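Local coordinates for protein putative oxidoreductase (Pseudomonas putida, PDB 3L6D) that is a putative oxidoreductase that probably binds NADP through an N-terminal Rossmann-type domain joined to a helical domain resembling those of reductive aminases, at residues Thr22-Val27 and Ala68-Leu73; Leu74-Thr79 and Leu109-Leu114; Gly120-Gly125 and Leu167-Ala172. All coordinates share one frame; numbering follows the deposited sequence.

Contact 1 of 3, residues Thr22-Val27 and Ala68-Leu73; sequences TIMAQV and ATIFVL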
ATOM      1  N   THR B  22      28.274  -2.001  -6.630  1.00 27.68           N
ATOM      2  CA  THR B  22      29.001  -0.808  -6.176  1.00 27.18           C
ATOM      3  C   THR B  22      28.412  -0.302  -4.875  1.00 25.97           C
ATOM      4  O   THR B  22      29.166  -0.024  -3.926  1.00 23.58           O
ATOM      5  CB  THR B  22      29.031   0.320  -7.254  1.00 27.86           C
ATOM      6  OG1 THR B  22      29.695  -0.180  -8.414  1.00 32.20           O
ATOM      7  CG2 THR B  22      29.796   1.552  -6.734  1.00 33.23           C
ATOM      8  N   ILE B  23      27.074  -0.201  -4.785  1.00 26.01           N
ATOM      9  CA  ILE B  23      26.520   0.305  -3.525  1.00 26.88           C
ATOM     10  C   ILE B  23      26.715  -0.653  -2.361  1.00 24.63           C
ATOM     11  O   ILE B  23      26.940  -0.227  -1.239  1.00 23.22           O
ATOM     12  CB  ILE B  23      25.042   0.870  -3.571  1.00 29.44           C
ATOM     13  CG1 ILE B  23      24.780   1.787  -2.340  1.00 32.97           C
ATOM     14  CG2 ILE B  23      24.017  -0.204  -3.466  1.00 32.12           C
ATOM     15  CD1 ILE B  23      25.325   3.183  -2.447  1.00 32.02           C
HETATM   16  N   MSE B  24      26.621  -1.943  -2.623  1.00 25.99           N
HETATM   17  CA  MSE B  24      26.870  -2.918  -1.572  1.00 25.55           C
HETATM   18  C   MSE B  24      28.296  -2.780  -1.026  1.00 23.20           C
HETATM   19  O   MSE B  24      28.509  -2.712   0.207  1.00 22.44           O
HETATM   20  CB  MSE B  24      26.617  -4.308  -2.115  1.00 28.08           C
HETATM   21  CG  MSE B  24      25.136  -4.583  -2.291  1.00 29.16           C
HETATM   22 SE   MSE B  24      24.897  -6.417  -2.931  0.95 35.40          SE
HETATM   23  CE  MSE B  24      22.946  -6.661  -2.679  1.00 28.24           C
ATOM     24  N   ALA B  25      29.268  -2.711  -1.927  1.00 21.96           N
ATOM     25  CA  ALA B  25      30.665  -2.504  -1.503  1.00 21.54           C
ATOM     26  C   ALA B  25      30.815  -1.205  -0.690  1.00 22.45           C
ATOM     27  O   ALA B  25      31.483  -1.207   0.344  1.00 23.37           O
ATOM     28  CB  ALA B  25      31.633  -2.550  -2.691  1.00 20.32           C
ATOM     29  N   GLN B  26      30.224  -0.105  -1.158  1.00 22.44           N
ATOM     30  CA  GLN B  26      30.377   1.175  -0.433  1.00 23.63           C
ATOM     31  C   GLN B  26      29.784   1.099   0.949  1.00 22.16           C
ATOM     32  O   GLN B  26      30.396   1.548   1.932  1.00 22.51           O
ATOM     33  CB  GLN B  26      29.703   2.319  -1.214  1.00 26.83           C
ATOM     34  CG  GLN B  26      30.407   2.717  -2.498  1.00 36.78           C
ATOM     35  CD  GLN B  26      29.609   3.733  -3.333  1.00 30.82           C
ATOM     36  OE1 GLN B  26      30.185   4.661  -3.922  1.00 37.86           O
ATOM     37  NE2 GLN B  26      28.289   3.566  -3.386  1.00 37.59           N
ATOM     38  N   VAL B  27      28.578   0.524   1.045  1.00 22.18           N
ATOM     39  CA  VAL B  27      27.893   0.400   2.341  1.00 22.06           C
ATOM     40  C   VAL B  27      28.750  -0.424   3.312  1.00 20.97           C
ATOM     41  O   VAL B  27      29.023  -0.006   4.472  1.00 20.63           O
ATOM     42  CB  VAL B  27      26.432  -0.177   2.149  1.00 21.91           C
ATOM     43  CG1 VAL B  27      25.915  -0.894   3.384  1.00 30.67           C
ATOM     44  CG2 VAL B  27      25.487   0.962   1.777  1.00 30.02           C
ATOM     45  N   ALA B  68      33.639 -15.028   2.503  1.00 19.20           N
ATOM     46  CA  ALA B  68      32.414 -14.937   1.684  1.00 18.74           C
ATOM     47  C   ALA B  68      32.648 -13.964   0.537  1.00 18.59           C
ATOM     48  O   ALA B  68      33.299 -12.928   0.715  1.00 17.92           O
ATOM     49  CB  ALA B  68      31.243 -14.455   2.510  1.00 19.04           C
ATOM     50  N   THR B  69      32.044 -14.267  -0.609  1.00 17.43           N
ATOM     51  CA  THR B  69      32.121 -13.391  -1.733  1.00 20.34           C
ATOM     52  C   THR B  69      30.679 -13.107  -2.191  1.00 21.54           C
ATOM     53  O   THR B  69      29.864 -14.030  -2.354  1.00 23.29           O
ATOM     54  CB  THR B  69      32.905 -14.027  -2.910  1.00 20.73           C
ATOM     55  OG1 THR B  69      34.270 -14.216  -2.535  1.00 21.28           O
ATOM     56  CG2 THR B  69      32.873 -13.108  -4.111  1.00 19.34           C
ATOM     57  N   ILE B  70      30.364 -11.836  -2.385  1.00 19.74           N
ATOM     58  CA  ILE B  70      29.052 -11.470  -2.866  1.00 19.46           C
ATOM     59  C   ILE B  70      29.127 -11.373  -4.398  1.00 20.04           C
ATOM     60  O   ILE B  70      30.008 -10.678  -4.926  1.00 19.31           O
ATOM     61  CB  ILE B  70      28.656 -10.146  -2.234  1.00 18.94           C
ATOM     62  CG1 ILE B  70      28.346 -10.353  -0.755  1.00 19.36           C
ATOM     63  CG2 ILE B  70      27.433  -9.522  -2.917  1.00 20.44           C
ATOM     64  CD1 ILE B  70      28.236  -9.042  -0.070  1.00 20.33           C
ATOM     65  N   PHE B  71      28.241 -12.085  -5.115  1.00 22.10           N
ATOM     66  CA  PHE B  71      28.176 -12.017  -6.596  1.00 24.17           C
ATOM     67  C   PHE B  71      27.001 -11.141  -7.032  1.00 24.79           C
ATOM     68  O   PHE B  71      25.880 -11.336  -6.582  1.00 24.63           O
ATOM     69  CB  PHE B  71      27.892 -13.372  -7.232  1.00 26.23           C
ATOM     70  CG  PHE B  71      29.069 -14.269  -7.396  1.00 30.15           C
ATOM     71  CD1 PHE B  71      30.070 -14.325  -6.461  1.00 28.13           C
ATOM     72  CD2 PHE B  71      29.099 -15.155  -8.449  1.00 27.67           C
ATOM     73  CE1 PHE B  71      31.162 -15.194  -6.612  1.00 31.60           C
ATOM     74  CE2 PHE B  71      30.161 -16.042  -8.619  1.00 31.84           C
ATOM     75  CZ  PHE B  71      31.207 -16.058  -7.687  1.00 28.43           C
ATOM     76  N   VAL B  72      27.257 -10.162  -7.891  1.00 25.43           N
ATOM     77  CA  VAL B  72      26.183  -9.321  -8.388  1.00 27.98           C
ATOM     78  C   VAL B  72      26.520  -9.062  -9.849  1.00 30.72           C
ATOM     79  O   VAL B  72      27.193  -8.098 -10.178  1.00 30.80           O
ATOM     80  CB  VAL B  72      26.028  -7.959  -7.628  1.00 29.55           C
ATOM     81  CG1 VAL B  72      24.594  -7.464  -7.790  1.00 39.40           C
ATOM     82  CG2 VAL B  72      26.375  -8.043  -6.165  1.00 39.29           C
ATOM     83  N   LEU B  73      26.054  -9.942 -10.713  1.00 32.55           N
ATOM     84  CA  LEU B  73      26.530  -9.970 -12.097  1.00 34.74           C
ATOM     85  C   LEU B  73      25.393  -9.681 -13.049  1.00 35.78           C
ATOM     86  O   LEU B  73      24.245  -9.592 -12.615  1.00 34.14           O
ATOM     87  CB  LEU B  73      27.154 -11.323 -12.408  1.00 35.13           C
ATOM     88  CG  LEU B  73      28.456 -11.575 -11.626  1.00 41.45           C
ATOM     89  CD1 LEU B  73      28.771 -13.054 -11.591  1.00 36.21           C
ATOM     90  CD2 LEU B  73      29.638 -10.780 -12.167  1.00 36.22           C
TER

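Contact 2 of 3, residues Leu74-Thr79 and Leu109-Leu114; sequences LDNHAT and LALQGL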
ATOM      1  N   LEU B  74      25.718  -9.513 -14.337  1.00 37.85           N
ATOM      2  CA  LEU B  74      24.692  -9.135 -15.310  1.00 39.03           C
ATOM      3  C   LEU B  74      23.594 -10.186 -15.348  1.00 38.88           C
ATOM      4  O   LEU B  74      22.420  -9.872 -15.150  1.00 39.00           O
ATOM      5  CB  LEU B  74      25.264  -8.922 -16.727  1.00 40.21           C
ATOM      6  CG  LEU B  74      24.212  -8.389 -17.741  1.00 56.14           C
ATOM      7  CD1 LEU B  74      23.575  -7.061 -17.274  1.00 41.15           C
ATOM      8  CD2 LEU B  74      24.750  -8.253 -19.169  1.00 41.07           C
ATOM      9  N   ASP B  75      23.980 -11.432 -15.605  1.00 38.68           N
ATOM     10  CA  ASP B  75      22.979 -12.490 -15.754  1.00 38.85           C
ATOM     11  C   ASP B  75      23.573 -13.853 -15.439  1.00 38.50           C
ATOM     12  O   ASP B  75      24.738 -13.950 -15.019  1.00 39.17           O
ATOM     13  CB  ASP B  75      22.386 -12.447 -17.179  1.00 38.61           C
ATOM     14  CG  ASP B  75      23.450 -12.561 -18.257  1.00 41.88           C
ATOM     15  OD1 ASP B  75      24.594 -12.998 -17.953  1.00 38.09           O
ATOM     16  OD2 ASP B  75      23.135 -12.227 -19.426  1.00 39.59           O
ATOM     17  N   ASN B  76      22.797 -14.907 -15.688  1.00 38.16           N
ATOM     18  CA  ASN B  76      23.274 -16.251 -15.436  1.00 37.97           C
ATOM     19  C   ASN B  76      24.478 -16.586 -16.317  1.00 36.68           C
ATOM     20  O   ASN B  76      25.427 -17.182 -15.838  1.00 35.64           O
ATOM     21  CB  ASN B  76      22.150 -17.286 -15.592  1.00 39.07           C
ATOM     22  CG  ASN B  76      22.322 -18.471 -14.652  1.00 49.82           C
ATOM     23  OD1 ASN B  76      22.288 -18.300 -13.432  1.00 39.85           O
ATOM     24  ND2 ASN B  76      22.515 -19.677 -15.213  1.00 39.16           N
ATOM     25  N   HIS B  77      24.444 -16.212 -17.603  1.00 36.56           N
ATOM     26  CA  HIS B  77      25.631 -16.396 -18.464  1.00 36.93           C
ATOM     27  C   HIS B  77      26.892 -15.842 -17.764  1.00 36.31           C
ATOM     28  O   HIS B  77      27.915 -16.543 -17.703  1.00 36.32           O
ATOM     29  CB  HIS B  77      25.463 -15.717 -19.830  1.00 37.82           C
ATOM     30  CG  HIS B  77      24.478 -16.394 -20.738  1.00 37.88           C
ATOM     31  ND1 HIS B  77      24.512 -17.749 -21.000  1.00 38.39           N
ATOM     32  CD2 HIS B  77      23.457 -15.894 -21.477  1.00 38.61           C
ATOM     33  CE1 HIS B  77      23.549 -18.056 -21.857  1.00 38.26           C
ATOM     34  NE2 HIS B  77      22.890 -16.949 -22.155  1.00 37.49           N
ATOM     35  N   ALA B  78      26.795 -14.617 -17.222  1.00 35.34           N
ATOM     36  CA  ALA B  78      27.924 -13.956 -16.530  1.00 35.84           C
ATOM     37  C   ALA B  78      28.402 -14.742 -15.276  1.00 36.54           C
ATOM     38  O   ALA B  78      29.609 -14.812 -14.986  1.00 36.70           O
ATOM     39  CB  ALA B  78      27.567 -12.510 -16.164  1.00 35.26           C
ATOM     40  N   THR B  79      27.454 -15.347 -14.559  1.00 36.71           N
ATOM     41  CA  THR B  79      27.782 -16.139 -13.354  1.00 36.09           C
ATOM     42  C   THR B  79      28.607 -17.353 -13.766  1.00 35.77           C
ATOM     43  O   THR B  79      29.629 -17.652 -13.145  1.00 35.54           O
ATOM     44  CB  THR B  79      26.513 -16.588 -12.615  1.00 35.51           C
ATOM     45  OG1 THR B  79      25.727 -15.442 -12.274  1.00 35.99           O
ATOM     46  CG2 THR B  79      26.844 -17.370 -11.324  1.00 35.34           C
ATOM     47  N   LEU B 109      19.582 -23.942  -8.843  1.00 43.60           N
ATOM     48  CA  LEU B 109      19.918 -25.286  -8.339  1.00 43.12           C
ATOM     49  C   LEU B 109      21.180 -25.830  -8.996  1.00 41.97           C
ATOM     50  O   LEU B 109      21.979 -26.526  -8.346  1.00 40.96           O
ATOM     51  CB  LEU B 109      18.747 -26.281  -8.432  1.00 43.85           C
ATOM     52  CG  LEU B 109      17.614 -26.043  -7.418  1.00 54.75           C
ATOM     53  CD1 LEU B 109      16.397 -26.911  -7.739  1.00 44.61           C
ATOM     54  CD2 LEU B 109      18.057 -26.232  -5.932  1.00 44.25           C
ATOM     55  N   ALA B 110      21.360 -25.507 -10.282  1.00 41.28           N
ATOM     56  CA  ALA B 110      22.583 -25.876 -10.980  1.00 40.78           C
ATOM     57  C   ALA B 110      23.803 -25.132 -10.385  1.00 39.52           C
ATOM     58  O   ALA B 110      24.887 -25.712 -10.269  1.00 38.92           O
ATOM     59  CB  ALA B 110      22.456 -25.624 -12.480  1.00 40.44           C
ATOM     60  N   LEU B 111      23.621 -23.865 -10.010  1.00 38.48           N
ATOM     61  CA  LEU B 111      24.736 -23.065  -9.414  1.00 37.28           C
ATOM     62  C   LEU B 111      25.114 -23.515  -8.028  1.00 36.46           C
ATOM     63  O   LEU B 111      26.308 -23.619  -7.695  1.00 36.95           O
ATOM     64  CB  LEU B 111      24.388 -21.600  -9.330  1.00 36.24           C
ATOM     65  CG  LEU B 111      24.417 -20.950 -10.694  1.00 38.21           C
ATOM     66  CD1 LEU B 111      23.599 -19.642 -10.641  1.00 35.61           C
ATOM     67  CD2 LEU B 111      25.861 -20.747 -11.089  1.00 35.50           C
ATOM     68  N   GLN B 112      24.084 -23.747  -7.221  1.00 34.89           N
ATOM     69  CA  GLN B 112      24.251 -24.391  -5.943  1.00 34.09           C
ATOM     70  C   GLN B 112      25.047 -25.684  -6.130  1.00 32.79           C
ATOM     71  O   GLN B 112      26.073 -25.872  -5.500  1.00 31.72           O
ATOM     72  CB  GLN B 112      22.878 -24.681  -5.316  1.00 33.42           C
ATOM     73  CG  GLN B 112      22.974 -25.067  -3.847  1.00 51.19           C
ATOM     74  CD  GLN B 112      21.620 -25.290  -3.225  1.00 33.44           C
ATOM     75  OE1 GLN B 112      20.959 -26.273  -3.516  1.00 51.61           O
ATOM     76  NE2 GLN B 112      21.211 -24.390  -2.363  1.00 51.59           N
ATOM     77  N   GLY B 113      24.606 -26.558  -7.048  1.00 32.24           N
ATOM     78  CA  GLY B 113      25.330 -27.810  -7.323  1.00 30.66           C
ATOM     79  C   GLY B 113      26.795 -27.621  -7.653  1.00 30.29           C
ATOM     80  O   GLY B 113      27.660 -28.318  -7.110  1.00 30.56           O
ATOM     81  N   LEU B 114      27.071 -26.670  -8.537  1.00 29.68           N
ATOM     82  CA  LEU B 114      28.420 -26.346  -8.946  1.00 30.18           C
ATOM     83  C   LEU B 114      29.295 -25.882  -7.778  1.00 29.43           C
ATOM     84  O   LEU B 114      30.421 -26.361  -7.598  1.00 27.88           O
ATOM     85  CB  LEU B 114      28.376 -25.245 -10.007  1.00 31.63           C
ATOM     86  CG  LEU B 114      29.597 -25.006 -10.912  1.00 43.77           C
ATOM     87  CD1 LEU B 114      29.201 -24.417 -12.289  1.00 33.85           C
ATOM     88  CD2 LEU B 114      30.633 -24.144 -10.262  1.00 34.02           C
TER

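Contact 3 of 3, residues Gly120-Gly125 and Leu167-Ala172; sequences GHYVKG and LPWDEA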
ATOM      1  N   GLY B 120      32.338 -25.509  -1.780  1.00 23.63           N
ATOM      2  CA  GLY B 120      31.935 -24.209  -1.262  1.00 23.52           C
ATOM      3  C   GLY B 120      30.487 -24.255  -0.818  1.00 23.19           C
ATOM      4  O   GLY B 120      29.859 -25.304  -0.843  1.00 23.23           O
ATOM      5  N   HIS B 121      29.942 -23.120  -0.427  1.00 23.20           N
ATOM      6  CA  HIS B 121      28.576 -23.081   0.067  1.00 23.15           C
ATOM      7  C   HIS B 121      27.893 -22.016  -0.723  1.00 22.96           C
ATOM      8  O   HIS B 121      28.517 -20.981  -1.027  1.00 24.19           O
ATOM      9  CB  HIS B 121      28.587 -22.729   1.547  1.00 23.68           C
ATOM     10  CG  HIS B 121      29.509 -23.598   2.332  1.00 26.86           C
ATOM     11  ND1 HIS B 121      29.202 -24.908   2.646  1.00 25.15           N
ATOM     12  CD2 HIS B 121      30.762 -23.372   2.810  1.00 25.84           C
ATOM     13  CE1 HIS B 121      30.210 -25.437   3.322  1.00 26.77           C
ATOM     14  NE2 HIS B 121      31.171 -24.531   3.429  1.00 26.56           N
ATOM     15  N   TYR B 122      26.653 -22.271  -1.111  1.00 20.03           N
ATOM     16  CA  TYR B 122      25.966 -21.350  -1.997  1.00 19.96           C
ATOM     17  C   TYR B 122      24.767 -20.730  -1.284  1.00 18.63           C
ATOM     18  O   TYR B 122      23.918 -21.459  -0.754  1.00 17.43           O
ATOM     19  CB  TYR B 122      25.513 -22.093  -3.252  1.00 21.86           C
ATOM     20  CG  TYR B 122      24.737 -21.204  -4.177  1.00 22.50           C
ATOM     21  CD1 TYR B 122      25.397 -20.361  -5.081  1.00 23.23           C
ATOM     22  CD2 TYR B 122      23.342 -21.193  -4.147  1.00 23.44           C
ATOM     23  CE1 TYR B 122      24.670 -19.550  -5.950  1.00 24.53           C
ATOM     24  CE2 TYR B 122      22.613 -20.369  -4.990  1.00 23.40           C
ATOM     25  CZ  TYR B 122      23.288 -19.546  -5.876  1.00 23.74           C
ATOM     26  OH  TYR B 122      22.540 -18.724  -6.701  1.00 26.75           O
ATOM     27  N   VAL B 123      24.738 -19.404  -1.175  1.00 18.55           N
ATOM     28  CA  VAL B 123      23.535 -18.716  -0.682  1.00 18.47           C
ATOM     29  C   VAL B 123      22.972 -17.808  -1.750  1.00 19.30           C
ATOM     30  O   VAL B 123      23.724 -16.999  -2.351  1.00 20.21           O
ATOM     31  CB  VAL B 123      23.850 -17.861   0.603  1.00 17.30           C
ATOM     32  CG1 VAL B 123      22.595 -17.137   1.081  1.00 19.63           C
ATOM     33  CG2 VAL B 123      24.412 -18.739   1.724  1.00 19.88           C
ATOM     34  N   LYS B 124      21.679 -17.922  -2.017  1.00 18.89           N
ATOM     35  CA  LYS B 124      21.059 -17.019  -2.991  1.00 21.49           C
ATOM     36  C   LYS B 124      20.408 -15.885  -2.177  1.00 22.15           C
ATOM     37  O   LYS B 124      19.791 -16.150  -1.167  1.00 22.20           O
ATOM     38  CB  LYS B 124      19.965 -17.734  -3.799  1.00 21.42           C
ATOM     39  CG  LYS B 124      19.153 -16.794  -4.717  1.00 24.85           C
ATOM     40  CD  LYS B 124      17.974 -17.609  -5.410  1.00 22.62           C
ATOM     41  CE  LYS B 124      17.196 -16.687  -6.411  1.00 25.29           C
ATOM     42  NZ  LYS B 124      18.188 -16.172  -7.417  1.00 22.71           N
ATOM     43  N   GLY B 125      20.578 -14.633  -2.599  1.00 22.23           N
ATOM     44  CA  GLY B 125      19.928 -13.536  -1.879  1.00 22.15           C
ATOM     45  C   GLY B 125      19.019 -12.737  -2.819  1.00 23.50           C
ATOM     46  O   GLY B 125      19.251 -12.683  -4.044  1.00 21.50           O
ATOM     47  N   LEU B 167      14.523 -18.703   4.023  1.00 23.80           N
ATOM     48  CA  LEU B 167      13.509 -19.682   3.755  1.00 22.46           C
ATOM     49  C   LEU B 167      14.133 -20.779   2.878  1.00 21.20           C
ATOM     50  O   LEU B 167      15.061 -20.492   2.097  1.00 21.58           O
ATOM     51  CB  LEU B 167      12.337 -19.019   2.988  1.00 22.81           C
ATOM     52  CG  LEU B 167      11.558 -17.972   3.786  1.00 17.74           C
ATOM     53  CD1 LEU B 167      10.660 -17.207   2.838  1.00 22.77           C
ATOM     54  CD2 LEU B 167      10.760 -18.713   4.858  1.00 23.43           C
ATOM     55  N   PRO B 168      13.612 -22.018   2.973  1.00 20.07           N
ATOM     56  CA  PRO B 168      14.115 -23.084   2.101  1.00 20.58           C
ATOM     57  C   PRO B 168      13.769 -22.791   0.646  1.00 21.91           C
ATOM     58  O   PRO B 168      12.790 -22.075   0.375  1.00 20.17           O
ATOM     59  CB  PRO B 168      13.344 -24.347   2.590  1.00 20.95           C
ATOM     60  CG  PRO B 168      12.114 -23.826   3.242  1.00 28.36           C
ATOM     61  CD  PRO B 168      12.550 -22.495   3.892  1.00 20.01           C
ATOM     62  N   TRP B 169      14.563 -23.358  -0.266  1.00 23.51           N
ATOM     63  CA  TRP B 169      14.538 -23.041  -1.687  1.00 25.05           C
ATOM     64  C   TRP B 169      13.150 -22.719  -2.300  1.00 25.15           C
ATOM     65  O   TRP B 169      12.906 -21.645  -2.839  1.00 23.68           O
ATOM     66  CB  TRP B 169      15.233 -24.162  -2.498  1.00 27.49           C
ATOM     67  CG  TRP B 169      15.583 -23.651  -3.836  1.00 32.48           C
ATOM     68  CD1 TRP B 169      14.789 -23.690  -4.961  1.00 29.97           C
ATOM     69  CD2 TRP B 169      16.768 -22.897  -4.202  1.00 30.57           C
ATOM     70  NE1 TRP B 169      15.441 -23.054  -6.016  1.00 33.80           N
ATOM     71  CE2 TRP B 169      16.642 -22.547  -5.565  1.00 31.76           C
ATOM     72  CE3 TRP B 169      17.939 -22.548  -3.533  1.00 31.72           C
ATOM     73  CZ2 TRP B 169      17.651 -21.836  -6.263  1.00 32.87           C
ATOM     74  CZ3 TRP B 169      18.946 -21.845  -4.240  1.00 32.93           C
ATOM     75  CH2 TRP B 169      18.779 -21.482  -5.574  1.00 29.84           C
ATOM     76  N   ASP B 170      12.236 -23.653  -2.228  1.00 26.14           N
ATOM     77  CA  ASP B 170      11.024 -23.449  -2.974  1.00 28.99           C
ATOM     78  C   ASP B 170      10.103 -22.410  -2.334  1.00 27.12           C
ATOM     79  O   ASP B 170       9.412 -21.649  -3.055  1.00 24.55           O
ATOM     80  CB  ASP B 170      10.371 -24.792  -3.217  1.00 33.55           C
ATOM     81  CG  ASP B 170      11.262 -25.673  -4.100  1.00 52.28           C
ATOM     82  OD1 ASP B 170      11.551 -25.256  -5.259  1.00 36.61           O
ATOM     83  OD2 ASP B 170      11.750 -26.715  -3.602  1.00 36.99           O
ATOM     84  N   GLU B 171      10.165 -22.334  -1.000  1.00 24.31           N
ATOM     85  CA  GLU B 171       9.413 -21.292  -0.305  1.00 23.34           C
ATOM     86  C   GLU B 171      10.016 -19.901  -0.594  1.00 21.72           C
ATOM     87  O   GLU B 171       9.284 -18.938  -0.797  1.00 22.12           O
ATOM     88  CB  GLU B 171       9.388 -21.575   1.191  1.00 22.39           C
ATOM     89  CG  GLU B 171       8.572 -22.835   1.501  1.00 26.77           C
ATOM     90  CD  GLU B 171       8.411 -23.068   2.977  1.00 22.67           C
ATOM     91  OE1 GLU B 171       8.918 -22.260   3.759  1.00 26.39           O
ATOM     92  OE2 GLU B 171       7.787 -24.086   3.370  1.00 28.09           O
ATOM     93  N   ALA B 172      11.332 -19.810  -0.624  1.00 20.37           N
ATOM     94  CA  ALA B 172      11.971 -18.504  -0.885  1.00 20.75           C
ATOM     95  C   ALA B 172      11.597 -17.906  -2.233  1.00 20.13           C
ATOM     96  O   ALA B 172      11.250 -16.713  -2.333  1.00 20.39           O
ATOM     97  CB  ALA B 172      13.502 -18.584  -0.741  1.00 19.90           C
TER

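Contact 1 of 3, residues Thr22-Val27 and Ala68-Leu73
Ile70 and Val72 together receive the selenium of Met24, a selenomethionine, where helix 19-30 packs on strand 68-71 in the Rossmann fold. That helix follows the strand 12-15 and a GxGxxG-type turn formed by Gly16, Gly18 and Gly21, so its first turns belong to the unit that in this family is expected to hold the dinucleotide. Ala68 starts the neighbouring strand and is bonded through its backbone to Ser13 of strand 12-15, whereas Thr69 bonds to Thr96 and Val98 of strand 96-99; the strand is thus fixed between two parallel partners. At Ile70 the side chain turns to the helix. Its branch methyl CG2 lies anti to the backbone N and meets Met24 SE at 4.0 Å. Tyr100 lies against both Met24 and Ile70 and extends this apolar cluster. Phe71 points to the other face of the sheet, the usual alternation along a strand, and is spent on helix 76-84. Val72, just beyond the strand, faces the helix again and offers CG2, at 3.9 Å from Met24 SE; it also touches the glycine-rich turn. Leu73 then carries the chain off toward helix 76-84. No hydrogen bond crosses the contact, which is one long helix side chain laid slantwise over two short branched ones. The reach is supplied mostly by Met24: its extended chain (chi2 -178°) carries SE most of the way across a gap of 8.9 Å between Met24 CA and Ile70 CA, and the isoleucine branch meets it. SE rests over the pair of methyls formed by Ile70 CG2 and Val72 CG2, which are 3.7 Å from each other.

Contact 2 of 3, residues Leu74-Thr79 and Leu109-Leu114
Leu111 of helix 105-117 reaches across to Asn76 and Thr79, which lie in the first turn of helix 76-84. Its CB is directed at the opposite helix but stays short of it, resting instead near Tyr122 of the adjoining strand. CG, held beside the backbone N (chi1 -73°), brings the fork of the side chain to 4.4 Å from Thr79 CG2. From there the two methyls divide the work. CD2 presses on Thr79 CG2 at 3.5 Å, while CD1 lies 4.0 Å from the same Thr79 CG2 and 3.4 Å from Asn76 OD1. Leu111 and Asn76 run past one another in opposite directions, so the amide oxygen lies close to a methyl; its polar partner is Asn103, whose ND2 gives it a weak hydrogen bond. Thr79 turns its methyl to the leucine because CG2 is anti to the backbone N, with OG1 beside that N. The turn that presents these two residues is fixed by Asp75 at the N-cap: Asp75 OD1 accepts from Ala78 N at 2.8 Å, with an N-H...O angle of 160°. The contact therefore joins the capped start of one helix to the middle of helix 105-117. Helices 76-84 and 105-117 follow the adjacent parallel strands 68-71 and 96-99, an arrangement characteristic of successive right-handed beta-alpha-beta crossovers covering one face of a Rossmann sheet.

Contact 3 of 3, residues Gly120-Gly125 and Leu167-Ala172
Trp169, in the first turn of the long helix 169-199, brings the outer edge of its six-membered ring up to Tyr122 of strand 121-128, with Lys124 beside it, where the Rossmann-type domain passes into the helix leading to the C-terminal domain. The tight part is confined to these three side chains. Tyr122 CE2 is 4.0 Å from both Trp169 CZ3 and Trp169 CH2; CE2 lies near the indole plane and CZ3 near the tyrosine plane. The two rings meet edge to edge with their planes inclined by about 35°, so this is neither an offset nor a T-shaped stack. Lys124 crosses the indole at nearly a right angle, its methylene CD lying 4.0 Å from Trp169 CH2. Its chain is extended as far as CE and turns at chi4 (58°), and Lys124 NZ ends 5.7 Å from Trp169 CH2. The Tyr122 hydroxyl has a separate role, hydrogen-bonding to Asp99 on the neighbouring strand. Toward the exposed side the grip on the strand ends: Pro168, the N-cap residue, and Asp170 are both exposed and make no contact with it, and Glu171 packs on Leu202 of the second subunit. The helix turn itself is closed by Ala172 N bonding to Pro168 O at 2.9 Å. At the far rim of the indole, Asp170 OD1 lies in the ring plane, 3.6 Å from Trp169 CD1.

The contacts follow one another along the chain; contacts 1 and 3 each involve a strand of the sheet, and contact 2 joins helices. Contacts 1 and 2, with centres about 17 Å apart, meet through Leu73, whose CD1 is 3.7 Å from Thr79 CA; Phe71 turns to the side of helix 76-84, whereas Ile70 faces helix 19-30, so strand 68-71 has a helix on each side. Contacts 2 and 3 are closer, about 13 Å between centres: Gln112 CA packs 3.7 Å from Tyr122 CG, and Leu109 N 3.8 Å from Trp169 CZ2. Contacts 1 and 3 do not touch, their nearest atoms about 7 Å apart. Contact 1 borders the glycine-rich turn, the probable dinucleotide site; contact 3 lies where helix 169-199 begins.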